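Local structure of particle-associated glycoside hydrolase (Acinetobacter phage Fri1, 6C72) at residues G396-N401 with G419-E424; K370-D375 with Y391-G396. The protein degrades the capsular polysaccharide of Acinetobacter baumannii as a phage tailspike depolymerase, probably by glycosidic hydrolysis that opens the way for virus entry. One frame throughout, in Å; residues are numbered along the deposited sequence.

Contact 1 (G396-N401 with G419-E424); sequences GRFTNN and GDFLIE. With ZN (zinc ion), chain I.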
loop_
_atom_site.group_PDB
_atom_site.type_symbol
_atom_site.label_atom_id
_atom_site.label_comp_id
_atom_site.label_asym_id
_atom_site.label_seq_id
_atom_site.Cartn_x
_atom_site.Cartn_y
_atom_site.Cartn_z
ATOM N N GLY A 396 -9.277 3.212 -13.246
ATOM C CA GLY A 396 -8.006 2.907 -12.640
ATOM C C GLY A 396 -7.065 4.095 -12.673
ATOM O O GLY A 396 -7.436 5.207 -13.048
ATOM N N ARG A 397 -5.830 3.804 -12.273
ATOM C CA ARG A 397 -4.762 4.776 -12.124
ATOM C C ARG A 397 -3.512 4.196 -12.768
ATOM O O ARG A 397 -3.059 3.106 -12.391
ATOM C CB ARG A 397 -4.519 5.092 -10.648
ATOM C CG ARG A 397 -5.749 5.623 -9.953
ATOM C CD ARG A 397 -5.512 5.865 -8.482
ATOM N NE ARG A 397 -4.433 6.827 -8.262
ATOM C CZ ARG A 397 -4.595 8.153 -8.232
ATOM N NH1 ARG A 397 -5.800 8.694 -8.415
ATOM N NH2 ARG A 397 -3.544 8.944 -8.009
ATOM N N PHE A 398 -3.005 4.894 -13.778
ATOM C CA PHE A 398 -1.771 4.575 -14.491
ATOM C C PHE A 398 -0.793 5.704 -14.161
ATOM O O PHE A 398 -0.760 6.731 -14.837
ATOM C CB PHE A 398 -2.049 4.458 -15.980
ATOM C CG PHE A 398 -0.900 3.928 -16.782
ATOM C CD1 PHE A 398 -0.751 2.572 -16.982
ATOM C CD2 PHE A 398 0.004 4.792 -17.387
ATOM C CE1 PHE A 398 0.303 2.078 -17.747
ATOM C CE2 PHE A 398 1.050 4.300 -18.152
ATOM C CZ PHE A 398 1.204 2.936 -18.325
ATOM N N THR A 399 -0.009 5.515 -13.103
ATOM C CA THR A 399 0.755 6.595 -12.499
ATOM C C THR A 399 2.249 6.294 -12.469
ATOM O O THR A 399 2.670 5.152 -12.224
ATOM C CB THR A 399 0.270 6.871 -11.072
ATOM O OG1 THR A 399 0.188 5.634 -10.353
ATOM C CG2 THR A 399 -1.101 7.580 -11.060
ATOM N N ASN A 400 3.047 7.331 -12.742
ATOM C CA ASN A 400 4.483 7.287 -12.515
ATOM C C ASN A 400 5.145 6.140 -13.264
ATOM O O ASN A 400 6.098 5.547 -12.775
ATOM C CB ASN A 400 4.800 7.196 -11.027
ATOM C CG ASN A 400 4.254 8.374 -10.255
ATOM O OD1 ASN A 400 3.464 8.208 -9.318
ATOM N ND2 ASN A 400 4.665 9.581 -10.644
ATOM N N ASN A 401 4.646 5.809 -14.443
ATOM C CA ASN A 401 5.244 4.776 -15.267
ATOM C C ASN A 401 6.045 5.422 -16.383
ATOM O O ASN A 401 5.851 6.596 -16.722
ATOM C CB ASN A 401 4.169 3.855 -15.858
ATOM C CG ASN A 401 3.252 3.290 -14.796
ATOM O OD1 ASN A 401 3.704 2.516 -13.950
ATOM N ND2 ASN A 401 1.952 3.691 -14.814
ATOM N N GLY A 419 -13.241 7.774 -18.736
ATOM C CA GLY A 419 -12.670 8.912 -18.043
ATOM C C GLY A 419 -12.247 8.629 -16.624
ATOM O O GLY A 419 -11.514 9.438 -16.042
ATOM N N ASP A 420 -12.682 7.506 -16.056
ATOM C CA ASP A 420 -12.254 7.118 -14.724
ATOM C C ASP A 420 -10.942 6.338 -14.747
ATOM O O ASP A 420 -10.536 5.803 -13.717
ATOM C CB ASP A 420 -13.367 6.331 -14.029
ATOM C CG ASP A 420 -14.611 7.174 -13.820
ATOM O OD1 ASP A 420 -14.473 8.341 -13.375
ATOM O OD2 ASP A 420 -15.730 6.700 -14.132
ATOM N N PHE A 421 -10.284 6.268 -15.901
ATOM C CA PHE A 421 -8.916 5.763 -16.034
ATOM C C PHE A 421 -7.973 6.969 -16.061
ATOM O O PHE A 421 -7.968 7.741 -17.027
ATOM C CB PHE A 421 -8.792 4.916 -17.304
ATOM C CG PHE A 421 -7.482 4.178 -17.438
ATOM C CD1 PHE A 421 -7.203 3.068 -16.652
ATOM C CD2 PHE A 421 -6.542 4.570 -18.375
ATOM C CE1 PHE A 421 -5.997 2.375 -16.784
ATOM C CE2 PHE A 421 -5.338 3.878 -18.509
ATOM C CZ PHE A 421 -5.068 2.776 -17.708
ATOM N N LEU A 422 -7.193 7.143 -14.995
ATOM C CA LEU A 422 -6.358 8.324 -14.812
ATOM C C LEU A 422 -4.921 8.042 -15.237
ATOM O O LEU A 422 -4.296 7.095 -14.749
ATOM C CB LEU A 422 -6.393 8.794 -13.356
ATOM C CG LEU A 422 -5.496 9.991 -13.007
ATOM C CD1 LEU A 422 -5.847 11.204 -13.868
ATOM C CD2 LEU A 422 -5.619 10.345 -11.540
ATOM N N ILE A 423 -4.399 8.894 -16.116
ATOM C CA ILE A 423 -3.045 8.799 -16.650
ATOM C C ILE A 423 -2.283 10.030 -16.167
ATOM O O ILE A 423 -2.547 11.155 -16.618
ATOM C CB ILE A 423 -3.056 8.700 -18.180
ATOM C CG1 ILE A 423 -3.806 7.428 -18.602
ATOM C CG2 ILE A 423 -1.633 8.778 -18.755
ATOM C CD1 ILE A 423 -3.925 7.245 -20.080
ATOM N N GLU A 424 -1.345 9.823 -15.244
ATOM C CA GLU A 424 -0.762 10.914 -14.477
ATOM C C GLU A 424 0.660 10.568 -14.045
ATOM O O GLU A 424 0.930 9.440 -13.631
ATOM C CB GLU A 424 -1.631 11.201 -13.255
ATOM C CG GLU A 424 -1.010 12.103 -12.214
ATOM C CD GLU A 424 -1.957 12.349 -11.046
ATOM O OE1 GLU A 424 -2.112 11.430 -10.208
ATOM O OE2 GLU A 424 -2.560 13.451 -10.983
HETATM ZN ZN ZN I . -2.815 13.189 -8.686
HETATM O O HOH W 1 -4.512 11.726 -8.340
HETATM O O HOH W 2 -3.559 15.539 -8.821
#
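R397 and E424 run side by side off the same face of two parallel strands, 396-399 and 422-424, whose axes come within 4.8 Å. The backbones are laced by five hydrogen bonds, from G396 N to D420 O at one end to N400 N on E424 O at the other; the bond from F398 N to L422 O is 2.7 Å and lies nearly along the C=O axis. E424 climbs from CB with CG anti to the backbone N (chi1 168°), and its extended chain carries CD and the carboxylate to a zinc ion. Both oxygens bind the metal, OE1 at 2.4 Å and OE2 at 2.3 Å. OE1 also has R397 NH2 3.6 Å away, the two planes 67° apart, and NH2 donates to water 1, itself a zinc ligand. The other tip nitrogen, R397 NH1, lies 3.5 Å from L422 CD2. On the face of F398 and I423, F398 CB packs against F421 CZ at 3.9 Å, while N401 ND2 sits over the centre of the F398 ring. Parallel strands stacked coil on coil in register, aromatic side chains packed on one face, build a parallel beta-helix, the usual body of phage tailspikes.

Contact 2 (K370-D375 with Y391-G396); sequences KDCIVD and YVITSG. With ZN (zinc ion), chain N.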
loop_
_atom_site.group_PDB
_atom_site.type_symbol
_atom_site.label_atom_id
_atom_site.label_comp_id
_atom_site.label_asym_id
_atom_site.label_seq_id
_atom_site.Cartn_x
_atom_site.Cartn_y
_atom_site.Cartn_z
ATOM N N LYS A 370 -12.226 -3.106 -13.710
ATOM C CA LYS A 370 -12.456 -2.060 -12.722
ATOM C C LYS A 370 -11.236 -1.931 -11.812
ATOM O O LYS A 370 -10.690 -2.937 -11.345
ATOM C CB LYS A 370 -13.725 -2.353 -11.902
ATOM C CG LYS A 370 -14.019 -1.296 -10.811
ATOM C CD LYS A 370 -15.445 -1.393 -10.155
ATOM C CE LYS A 370 -15.622 -2.689 -9.329
ATOM N NZ LYS A 370 -16.907 -2.775 -8.551
ATOM N N ASP A 371 -10.801 -0.687 -11.591
ATOM C CA ASP A 371 -9.690 -0.333 -10.702
ATOM C C ASP A 371 -8.380 -1.033 -11.094
ATOM O O ASP A 371 -7.719 -1.677 -10.284
ATOM C CB ASP A 371 -10.031 -0.622 -9.238
ATOM C CG ASP A 371 -9.179 0.202 -8.270
ATOM O OD1 ASP A 371 -8.673 1.288 -8.677
ATOM O OD2 ASP A 371 -8.948 -0.266 -7.131
ATOM N N CYS A 372 -7.991 -0.846 -12.349
ATOM C CA CYS A 372 -6.685 -1.283 -12.834
ATOM C C CYS A 372 -5.571 -0.368 -12.307
ATOM O O CYS A 372 -5.639 0.856 -12.459
ATOM C CB CYS A 372 -6.702 -1.286 -14.360
ATOM S SG CYS A 372 -5.108 -1.334 -15.165
ATOM N N ILE A 373 -4.539 -0.962 -11.699
ATOM C CA ILE A 373 -3.467 -0.220 -11.033
ATOM C C ILE A 373 -2.120 -0.576 -11.665
ATOM O O ILE A 373 -1.645 -1.716 -11.539
ATOM C CB ILE A 373 -3.438 -0.507 -9.523
ATOM C CG1 ILE A 373 -4.712 0.011 -8.836
ATOM C CG2 ILE A 373 -2.186 0.093 -8.893
ATOM C CD1 ILE A 373 -4.845 1.500 -8.839
ATOM N N VAL A 374 -1.476 0.410 -12.278
ATOM C CA VAL A 374 -0.121 0.283 -12.803
ATOM C C VAL A 374 0.674 1.489 -12.298
ATOM O O VAL A 374 0.387 2.632 -12.681
ATOM C CB VAL A 374 -0.085 0.222 -14.335
ATOM C CG1 VAL A 374 1.380 0.063 -14.811
ATOM C CG2 VAL A 374 -1.001 -0.881 -14.866
ATOM N N ASP A 375 1.662 1.247 -11.438
ATOM C CA ASP A 375 2.356 2.346 -10.782
ATOM C C ASP A 375 3.856 2.085 -10.719
ATOM O O ASP A 375 4.286 1.009 -10.291
ATOM C CB ASP A 375 1.789 2.561 -9.375
ATOM C CG ASP A 375 2.465 3.686 -8.646
ATOM O OD1 ASP A 375 2.080 4.855 -8.884
ATOM O OD2 ASP A 375 3.385 3.407 -7.841
ATOM N N TYR A 391 -13.181 -4.874 -25.358
ATOM C CA TYR A 391 -12.938 -4.914 -23.926
ATOM C C TYR A 391 -12.492 -3.541 -23.443
ATOM O O TYR A 391 -11.807 -2.802 -24.158
ATOM C CB TYR A 391 -11.890 -5.963 -23.587
ATOM C CG TYR A 391 -12.417 -7.376 -23.598
ATOM C CD1 TYR A 391 -13.719 -7.659 -24.010
ATOM C CD2 TYR A 391 -11.621 -8.427 -23.186
ATOM C CE1 TYR A 391 -14.202 -8.964 -24.013
ATOM C CE2 TYR A 391 -12.092 -9.726 -23.185
ATOM C CZ TYR A 391 -13.375 -9.987 -23.598
ATOM O OH TYR A 391 -13.808 -11.282 -23.598
ATOM N N VAL A 392 -12.905 -3.185 -22.233
ATOM C CA VAL A 392 -12.709 -1.839 -21.724
ATOM C C VAL A 392 -11.999 -1.920 -20.388
ATOM O O VAL A 392 -12.233 -2.846 -19.606
ATOM C CB VAL A 392 -14.057 -1.087 -21.580
ATOM C CG1 VAL A 392 -13.829 0.390 -21.206
ATOM C CG2 VAL A 392 -14.864 -1.201 -22.860
ATOM N N ILE A 393 -11.121 -0.958 -20.132
ATOM C CA ILE A 393 -10.628 -0.707 -18.786
ATOM C C ILE A 393 -11.529 0.367 -18.200
ATOM O O ILE A 393 -11.424 1.542 -18.555
ATOM C CB ILE A 393 -9.161 -0.273 -18.771
ATOM C CG1 ILE A 393 -8.296 -1.292 -19.503
ATOM C CG2 ILE A 393 -8.684 -0.090 -17.336
ATOM C CD1 ILE A 393 -6.825 -0.892 -19.609
ATOM N N THR A 394 -12.408 -0.047 -17.293
ATOM C CA THR A 394 -13.457 0.820 -16.797
ATOM C C THR A 394 -12.900 1.954 -15.963
ATOM O O THR A 394 -13.337 3.102 -16.096
ATOM C CB THR A 394 -14.425 -0.017 -15.983
ATOM O OG1 THR A 394 -14.987 -1.001 -16.850
ATOM C CG2 THR A 394 -15.532 0.834 -15.415
ATOM N N SER A 395 -11.949 1.658 -15.089
ATOM C CA SER A 395 -11.390 2.691 -14.232
ATOM C C SER A 395 -10.011 2.257 -13.775
ATOM O O SER A 395 -9.645 1.077 -13.857
ATOM C CB SER A 395 -12.278 2.948 -13.014
ATOM O OG SER A 395 -12.403 1.777 -12.251
ATOM N N GLY A 396 -9.277 3.212 -13.246
ATOM C CA GLY A 396 -8.006 2.907 -12.640
ATOM C C GLY A 396 -7.065 4.095 -12.673
ATOM O O GLY A 396 -7.436 5.207 -13.048
HETATM ZN ZN ZN N . -8.276 1.247 -5.415
HETATM O O HOH W 3 -7.345 2.834 -6.567
HETATM O O HOH W 4 -6.855 -0.019 -5.904
HETATM O O HOH W 5 -8.564 -0.633 -4.666
HETATM O O HOH W 6 -7.136 2.357 -4.086
HETATM O O HOH W 7 -9.889 2.981 -4.687
#
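A corner of the beta-helix, where one coil turns into the strand 396-399, is joined here to the coil before it through S395 and D371. S395 OG accepts a hydrogen bond from D371 N at 3.0 Å; chi1 of 60° sets the hydroxyl between the backbone N and the carbonyl carbon, and K370 CG lies 3.8 Å from the same oxygen. One residue on, C372 N donates to S395 O, again at 3.0 Å, with the donor tilted 22° from the carbonyl plane. G396 then enters the parallel ladder opposite C372, its CA 3.1 Å from C372 O; a CB built on this backbone would run into that oxygen. Stacking of successive coils in this manner is what builds a parallel beta-helix, and the inward-facing C372 CB meets I393 CG2 at 3.8 Å as part of its apolar filling. The D371 side chain starts out away from 391-396. CG is anti to the backbone N (chi1 -158°), and beyond it OD2 binds a zinc ion at 2.4 Å, while OD1 accepts a hydrogen bond from water 3, one of five waters on that metal. K370 NZ reaches G425 O of the third subunit, a tie across the trimer.

How the contacts relate
Along the chain contact 2 comes first, contact 1 after it, and G396 belongs to both: it ends the corner of 391-396 and starts the strand 396-399. Their centres lie about 8 Å apart. Strand 396-399 runs between 372-375 and 422-424, so the two contacts are consecutive steps of the same parallel ladder, one on each edge of strand 396-399. T399 OG1 to D375 OD1 and N401 ND2 to V374 O, both probable hydrogen bonds, tie the steps together, and D420 O packs on S395 CB. Repeating this step coil after coil gives the elongated shaft of the tailspike, with neighbouring subunits lying against K370, D371, N400 and D420.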